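Local coordinates for protein orotidine-5-phosphate decarboxylase/orotate phosphoribosyltransferase, putative (Ompdcase-oprtase, putative) (Leishmania infantum, PDB 3QW3) that probably catalyses the decarboxylation of orotidine 5'-phosphate to UMP, this chain being the decarboxylase part of a longer two-activity UMP synthase, at residues L15-D21 / M223-S228; L184-R188 / S211-R217; D87-D93 / D117-F122. All coordinates share one frame. Where two conformers were deposited one is given. Residues are numbered along the deposited sequence.

Contact 1 (L15-D21 / M223-S228); sequences LLCVGLD and MLINVS. With SO4 (sulfate ion), chain E.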
# COMPACT_ATOMS: atom_id res chain seq x y z
N LEU A 15 26.75 -3.57 1.32
CA LEU A 15 25.52 -3.03 0.74
C LEU A 15 24.41 -4.08 0.68
O LEU A 15 23.39 -3.89 -0.01
CB LEU A 15 25.78 -2.47 -0.67
CG LEU A 15 26.77 -1.32 -0.80
CD1 LEU A 15 26.87 -0.87 -2.25
CD2 LEU A 15 26.40 -0.14 0.10
N LEU A 16 24.60 -5.18 1.40
CA LEU A 16 23.65 -6.29 1.38
C LEU A 16 22.48 -6.07 2.33
O LEU A 16 22.67 -5.87 3.52
CB LEU A 16 24.37 -7.60 1.71
CG LEU A 16 23.52 -8.87 1.73
CD1 LEU A 16 22.96 -9.17 0.34
CD2 LEU A 16 24.35 -10.04 2.25
N CYS A 17 21.27 -6.11 1.78
CA CYS A 17 20.04 -6.08 2.58
C CYS A 17 19.48 -7.49 2.64
O CYS A 17 19.28 -8.12 1.60
CB CYS A 17 19.02 -5.14 1.95
SG CYS A 17 17.46 -5.02 2.85
N VAL A 18 19.26 -7.99 3.84
CA VAL A 18 18.78 -9.36 4.02
C VAL A 18 17.26 -9.35 4.23
O VAL A 18 16.76 -8.82 5.22
CB VAL A 18 19.49 -10.07 5.20
CG1 VAL A 18 18.99 -11.51 5.34
CG2 VAL A 18 21.01 -10.04 5.02
N GLY A 19 16.54 -9.95 3.29
CA GLY A 19 15.09 -10.06 3.42
C GLY A 19 14.70 -11.02 4.53
O GLY A 19 15.33 -12.06 4.72
N LEU A 20 13.67 -10.66 5.29
CA LEU A 20 13.14 -11.56 6.29
C LEU A 20 11.72 -11.93 5.87
O LEU A 20 10.77 -11.19 6.14
CB LEU A 20 13.20 -10.96 7.70
CG LEU A 20 14.62 -10.64 8.17
CD1 LEU A 20 14.59 -9.89 9.49
CD2 LEU A 20 15.47 -11.91 8.29
N ASP A 21 11.63 -13.06 5.18
CA ASP A 21 10.42 -13.52 4.52
C ASP A 21 10.14 -14.95 4.98
O ASP A 21 10.33 -15.90 4.22
CB ASP A 21 10.61 -13.47 3.00
CG ASP A 21 11.05 -12.11 2.50
OD1 ASP A 21 10.19 -11.23 2.32
OD2 ASP A 21 12.27 -11.92 2.28
N MET A 223 23.33 2.11 -3.23
CA MET A 223 22.50 0.97 -3.60
C MET A 223 22.44 -0.01 -2.46
O MET A 223 23.46 -0.36 -1.87
CB MET A 223 23.04 0.26 -4.84
CG MET A 223 22.61 0.89 -6.15
SD MET A 223 23.34 -0.07 -7.47
CE MET A 223 22.16 -1.40 -7.68
N LEU A 224 21.22 -0.42 -2.14
CA LEU A 224 20.99 -1.41 -1.10
C LEU A 224 20.43 -2.64 -1.80
O LEU A 224 19.29 -2.64 -2.28
CB LEU A 224 20.00 -0.89 -0.05
CG LEU A 224 20.35 -0.86 1.44
CD1 LEU A 224 19.07 -0.65 2.26
CD2 LEU A 224 21.12 -2.09 1.93
N ILE A 225 21.26 -3.68 -1.89
CA ILE A 225 20.93 -4.89 -2.65
C ILE A 225 20.22 -5.92 -1.79
O ILE A 225 20.83 -6.57 -0.94
CB ILE A 225 22.20 -5.55 -3.26
CG1 ILE A 225 23.05 -4.53 -4.04
CG2 ILE A 225 21.83 -6.79 -4.11
CD1 ILE A 225 22.35 -3.88 -5.20
N ASN A 226 18.92 -6.10 -2.03
CA ASN A 226 18.15 -7.03 -1.24
C ASN A 226 18.24 -8.44 -1.79
O ASN A 226 18.09 -8.65 -3.00
CB ASN A 226 16.67 -6.62 -1.14
CG ASN A 226 15.86 -7.58 -0.30
OD1 ASN A 226 15.13 -8.43 -0.84
ND2 ASN A 226 15.99 -7.48 1.01
N VAL A 227 18.48 -9.40 -0.90
CA VAL A 227 18.41 -10.81 -1.25
C VAL A 227 17.51 -11.52 -0.25
O VAL A 227 17.68 -11.38 0.97
CB VAL A 227 19.81 -11.47 -1.29
CG1 VAL A 227 19.70 -12.94 -1.68
CG2 VAL A 227 20.72 -10.74 -2.28
N SER A 228 16.55 -12.28 -0.77
CA SER A 228 15.67 -13.06 0.08
C SER A 228 15.95 -14.56 -0.07
O SER A 228 16.69 -15.14 0.73
CB SER A 228 14.21 -12.75 -0.21
OG SER A 228 13.36 -13.56 0.58
S SO4 E . 15.38 -13.24 -4.13
O1 SO4 E . 14.98 -13.07 -5.53
O2 SO4 E . 15.86 -11.97 -3.61
O3 SO4 E . 14.23 -13.69 -3.35
O4 SO4 E . 16.45 -14.24 -4.04
O HOH W 1 16.90 -13.51 3.10

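Contact 2 (L184-R188 / S211-R217); sequences LARVR and SLDAGLR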
# COMPACT_ATOMS: atom_id res chain seq x y z
N LEU A 184 17.49 1.13 -14.55
CA LEU A 184 18.21 1.51 -13.35
C LEU A 184 19.12 2.72 -13.61
O LEU A 184 19.19 3.64 -12.80
CB LEU A 184 19.03 0.32 -12.84
CG LEU A 184 18.96 -0.13 -11.37
CD1 LEU A 184 19.92 -1.29 -11.14
CD2 LEU A 184 19.27 1.00 -10.43
N ALA A 185 19.81 2.72 -14.76
CA ALA A 185 20.67 3.84 -15.14
C ALA A 185 19.87 5.12 -15.42
O ALA A 185 20.33 6.21 -15.09
CB ALA A 185 21.53 3.48 -16.35
N ARG A 186 18.69 4.97 -16.01
CA ARG A 186 17.80 6.12 -16.24
C ARG A 186 17.41 6.76 -14.91
O ARG A 186 17.42 7.98 -14.77
CB ARG A 186 16.55 5.72 -17.02
CG ARG A 186 16.80 5.43 -18.50
CD ARG A 186 15.51 5.52 -19.29
NE ARG A 186 15.73 5.16 -20.69
CZ ARG A 186 15.58 3.94 -21.19
NH1 ARG A 186 15.20 2.92 -20.42
NH2 ARG A 186 15.81 3.73 -22.48
N VAL A 187 17.09 5.92 -13.93
CA VAL A 187 16.70 6.42 -12.61
C VAL A 187 17.87 7.14 -11.93
O VAL A 187 17.69 8.23 -11.38
CB VAL A 187 16.12 5.29 -11.73
CG1 VAL A 187 15.76 5.81 -10.35
CG2 VAL A 187 14.89 4.69 -12.40
N ARG A 188 19.06 6.56 -12.00
CA ARG A 188 20.25 7.20 -11.44
C ARG A 188 20.56 8.56 -12.11
O ARG A 188 21.05 9.48 -11.45
CB ARG A 188 21.46 6.26 -11.50
CG ARG A 188 22.73 6.80 -10.84
CD ARG A 188 22.48 7.32 -9.43
NE ARG A 188 22.39 6.25 -8.44
CZ ARG A 188 21.81 6.38 -7.24
NH1 ARG A 188 21.25 7.52 -6.88
NH2 ARG A 188 21.80 5.34 -6.41
N SER A 211 23.87 -4.13 -12.61
CA SER A 211 23.04 -3.33 -11.69
C SER A 211 23.88 -2.30 -10.94
O SER A 211 23.52 -1.13 -10.87
CB SER A 211 22.30 -4.23 -10.70
OG SER A 211 21.51 -5.18 -11.38
N LEU A 212 25.01 -2.75 -10.38
CA LEU A 212 25.90 -1.87 -9.64
C LEU A 212 26.53 -0.81 -10.53
O LEU A 212 26.61 0.36 -10.15
CB LEU A 212 26.97 -2.68 -8.89
CG LEU A 212 26.45 -3.49 -7.70
CD1 LEU A 212 27.43 -4.57 -7.26
CD2 LEU A 212 26.10 -2.57 -6.52
N ASP A 213 26.97 -1.20 -11.72
CA ASP A 213 27.52 -0.25 -12.68
C ASP A 213 26.52 0.85 -13.04
O ASP A 213 26.90 2.01 -13.18
CB ASP A 213 27.98 -0.98 -13.95
CG ASP A 213 29.29 -1.73 -13.75
OD1 ASP A 213 29.89 -1.64 -12.66
OD2 ASP A 213 29.71 -2.41 -14.70
N ALA A 214 25.25 0.47 -13.17
CA ALA A 214 24.21 1.42 -13.56
C ALA A 214 23.76 2.29 -12.39
O ALA A 214 23.50 3.48 -12.57
CB ALA A 214 23.02 0.68 -14.14
N GLY A 215 23.70 1.70 -11.20
CA GLY A 215 23.03 2.32 -10.06
C GLY A 215 23.87 2.94 -8.97
O GLY A 215 23.37 3.77 -8.20
N LEU A 216 25.14 2.56 -8.86
CA LEU A 216 26.01 3.15 -7.84
C LEU A 216 26.24 4.65 -8.07
O LEU A 216 26.32 5.11 -9.21
CB LEU A 216 27.36 2.43 -7.75
CG LEU A 216 27.38 1.04 -7.09
CD1 LEU A 216 28.74 0.38 -7.28
CD2 LEU A 216 27.01 1.11 -5.61
N ARG A 217 26.34 5.40 -6.97
CA ARG A 217 26.68 6.82 -7.03
C ARG A 217 28.19 6.99 -7.23
O ARG A 217 28.94 6.01 -7.22
CB ARG A 217 26.24 7.53 -5.74
CG ARG A 217 24.77 7.36 -5.40
CD ARG A 217 24.38 8.11 -4.12
NE ARG A 217 25.22 7.74 -2.97
CZ ARG A 217 24.88 7.90 -1.69
NH1 ARG A 217 23.69 8.41 -1.38
NH2 ARG A 217 25.72 7.54 -0.73

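Contact 3 (D87-D93 / D117-F122); sequences DIADTAD and DSLQPF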
# COMPACT_ATOMS: atom_id res chain seq x y z
N ASP A 87 -1.52 6.20 1.74
CA ASP A 87 -2.85 6.70 2.04
C ASP A 87 -2.70 8.17 2.37
O ASP A 87 -1.64 8.74 2.17
CB ASP A 87 -3.47 5.93 3.22
CG ASP A 87 -4.99 5.82 3.11
OD1 ASP A 87 -5.51 4.69 3.19
OD2 ASP A 87 -5.67 6.85 2.95
N ILE A 88 -3.75 8.81 2.88
CA ILE A 88 -3.62 10.22 3.23
C ILE A 88 -3.90 10.54 4.68
O ILE A 88 -4.36 9.68 5.43
CB ILE A 88 -4.46 11.13 2.30
CG1 ILE A 88 -5.84 10.51 2.00
CG2 ILE A 88 -3.70 11.38 1.01
CD1 ILE A 88 -6.77 10.44 3.18
N ALA A 89 -3.58 11.77 5.08
CA ALA A 89 -4.00 12.35 6.36
C ALA A 89 -3.75 11.45 7.57
O ALA A 89 -2.66 10.88 7.71
CB ALA A 89 -5.48 12.80 6.28
N ASP A 90 -4.77 11.33 8.44
CA ASP A 90 -4.68 10.54 9.67
C ASP A 90 -4.34 9.08 9.42
O ASP A 90 -3.68 8.45 10.26
CB ASP A 90 -5.99 10.62 10.47
CG ASP A 90 -6.29 12.02 10.98
OD1 ASP A 90 -5.47 12.95 10.79
OD2 ASP A 90 -7.37 12.18 11.59
N THR A 91 -4.80 8.54 8.30
CA THR A 91 -4.56 7.14 7.96
C THR A 91 -3.07 6.92 7.73
O THR A 91 -2.48 6.02 8.33
CB THR A 91 -5.38 6.69 6.74
OG1 THR A 91 -6.76 6.99 6.97
CG2 THR A 91 -5.22 5.20 6.51
N ALA A 92 -2.46 7.73 6.87
CA ALA A 92 -1.02 7.65 6.62
C ALA A 92 -0.22 7.93 7.90
O ALA A 92 0.79 7.27 8.15
CB ALA A 92 -0.61 8.59 5.51
N ASP A 93 -0.69 8.89 8.71
CA ASP A 93 -0.07 9.15 10.03
C ASP A 93 -0.05 7.90 10.89
O ASP A 93 0.94 7.65 11.59
CB ASP A 93 -0.81 10.25 10.80
CG ASP A 93 -0.57 11.65 10.26
OD1 ASP A 93 0.45 11.89 9.57
OD2 ASP A 93 -1.40 12.53 10.56
N ASP A 117 1.35 14.59 -0.70
CA ASP A 117 0.71 14.61 0.63
C ASP A 117 0.39 13.22 1.19
O ASP A 117 0.09 13.08 2.38
CB ASP A 117 -0.51 15.55 0.67
CG ASP A 117 -1.49 15.30 -0.45
OD1 ASP A 117 -2.52 16.01 -0.50
OD2 ASP A 117 -1.25 14.40 -1.28
N SER A 118 0.46 12.20 0.34
CA SER A 118 0.34 10.82 0.80
C SER A 118 1.69 10.29 1.29
O SER A 118 1.75 9.27 1.98
CB SER A 118 -0.22 9.93 -0.30
OG SER A 118 0.74 9.67 -1.31
N LEU A 119 2.76 10.99 0.93
CA LEU A 119 4.12 10.60 1.33
C LEU A 119 4.65 11.43 2.50
O LEU A 119 5.42 10.93 3.33
CB LEU A 119 5.07 10.69 0.13
CG LEU A 119 4.79 9.71 -1.01
CD1 LEU A 119 5.63 10.05 -2.23
CD2 LEU A 119 5.02 8.26 -0.56
N GLN A 120 4.22 12.69 2.58
CA GLN A 120 4.62 13.60 3.65
C GLN A 120 4.50 13.02 5.08
O GLN A 120 5.41 13.20 5.89
CB GLN A 120 3.90 14.95 3.52
CG GLN A 120 4.40 16.05 4.46
CD GLN A 120 3.67 16.08 5.80
OE1 GLN A 120 2.67 15.38 6.02
NE2 GLN A 120 4.17 16.91 6.72
N PRO A 121 3.38 12.32 5.40
CA PRO A 121 3.26 11.75 6.75
C PRO A 121 4.37 10.75 7.11
O PRO A 121 4.65 10.55 8.28
CB PRO A 121 1.90 11.05 6.70
CG PRO A 121 1.14 11.82 5.69
CD PRO A 121 2.14 12.12 4.63
N PHE A 122 4.97 10.12 6.11
CA PHE A 122 6.13 9.27 6.36
C PHE A 122 7.41 10.10 6.38
O PHE A 122 8.24 9.95 7.27
CB PHE A 122 6.21 8.15 5.32
CG PHE A 122 5.01 7.24 5.32
CD1 PHE A 122 4.85 6.29 6.32
CD2 PHE A 122 4.05 7.35 4.32
CE1 PHE A 122 3.73 5.45 6.33
CE2 PHE A 122 2.93 6.51 4.32
CZ PHE A 122 2.78 5.56 5.32
O HOH W 2 -1.91 13.81 4.03
O HOH W 3 3.01 11.21 10.32
O HOH W 4 1.08 14.42 8.92

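Contact 1 (L15-D21 / M223-S228)
Strands 16-20 and 223-227 run side by side in parallel. Their axes approach to 4.5 Å at 33°. Four backbone hydrogen bonds zip them together: Ile225 N to Leu15 O and Cys17 N to Ile225 O (both 2.8 Å), Val227 N to Cys17 O (2.9 Å) and Gly19 N to Val227 O (3.0 Å). Cys17 and Asn226 lie on one face, both touching Lys49 of strand 47-50. Both have chi1 t, and Asn226 ND2 donates to Cys17 SG at 3.4 Å. Leu16, Val18, Ile225 and Val227 share the other face. The t,p rotamer of Leu16 brings CD1 within 3.8 Å of Val227 CG2, and helix 237-253 packs here through Ala241 and Leu244. Leu224 bends its end back, so CD2 lies 3.7 Å from Cys17 CB. At Gly19 a CB would clash with Asp21 OD2. The m rotamer of Asp21 places that oxygen 2.6 Å from Ser228 OG, which donates to it. Ser228 N binds sulfate O2 at 2.9 Å, with Arg229 N and Gly230 N holding the same ion. First and last strands thus close a TIM barrel, and the sulfate sits at a helix N-terminus, as phosphate does in many phosphate-binding TIM barrels.

Contact 2 (L184-R188 / S211-R217)
Leu184 opens the first segment and points at the second helix. Leu184 CD1 lies 3.6 Å from Ser211 O, its CB 4.2 Å from Ala214 CB and its CD2 4.0 Å from Gly215 CA. A CB on Gly215 would be tight against that CD2. Ala185 comes next. Its CB meets Ala214 CB at 3.9 Å, and the two CA atoms are 4.6 Å apart. Small residues on both sides let the axes come within 8.4 Å, at 23° and running the same way. Arg188 ends the walk with the polar link. Its NE and NH2 both donate to Gly215 O, at 2.7 and 2.9 Å, near the guanidinium plane. That carbonyl lies at the C-terminal end of helix 208-215. Arg217 CG covers one guanidinium face, 3.6 Å from Arg188 CZ. Arg188 NH1 also bonds Ala191 O and Leu194 O, and Phe196 adds a cation-pi contact. The two helices are neighbours on the outside of the barrel. Leu184 reaches inward to Val176, Phe196 and Met223 on three strands, while Val187 packs on helix 154-163 and on strands 172-176 and 196-198.

Contact 3 (D87-D93 / D117-F122)
This is a helix-to-helix contact between consecutive beta-alpha units of the barrel. It joins the start of helix 89-102, which follows strand 80-85, to helix 116-123, which follows strand 107-110. The short axes approach to 8.5 Å at 38°. Ala92 points at the second helix, and its CB lies 3.7 Å from Pro121 CG and 4.3 Å from Phe122 CE2. Asp93 OD1 bends back to 3.3 Å from Pro121 CB. At the other end, Asp87 O lies 3.1 Å from Ser118 CB, and Ile88 CG2 lies 4.0 Å from that same CB. Ser118 OG bonds Gly115 O. The second subunit lies close: Asp87 OD1 forms a salt bridge with Lys84 of that subunit, which recalls the Asp-Lys network shared across the dimer in OMP decarboxylases. Pro121 has no amide hydrogen, and helix 116-123 is kinked there. Asp117 O instead accepts from water 2 (2.7 Å), which accepts from Ala89 N (2.8 Å). Water 3 donates to Asp93 OD1 (2.8 Å) and Pro121 O (2.7 Å). The two segments make no direct hydrogen bonds. The chemistry therefore implies a small apolar centre at Ala92 and Pro121, with water bridging the polar groups around it.

Overall arrangement
All three contacts belong to one TIM-barrel domain of the decarboxylase family. Contact 1 closes the barrel by joining its first and last strands, and the other two contacts lie inside the loop it closes. Contact 3 comes first along the chain, then contact 2. Both pair neighbouring helices outside the barrel. Contacts 1 and 2 have centres about 17 Å apart and touch: Met223 SD lies 3.4 Å from Gly215 C, and strand 223-227 follows helix 208-215. Contact 3 stands apart, its centre about 26 Å from that of contact 1 and 29 Å from that of contact 2. It meets Lys84 and Asn51 of the second subunit; Asn51 within its own chain bonds strand 16-20.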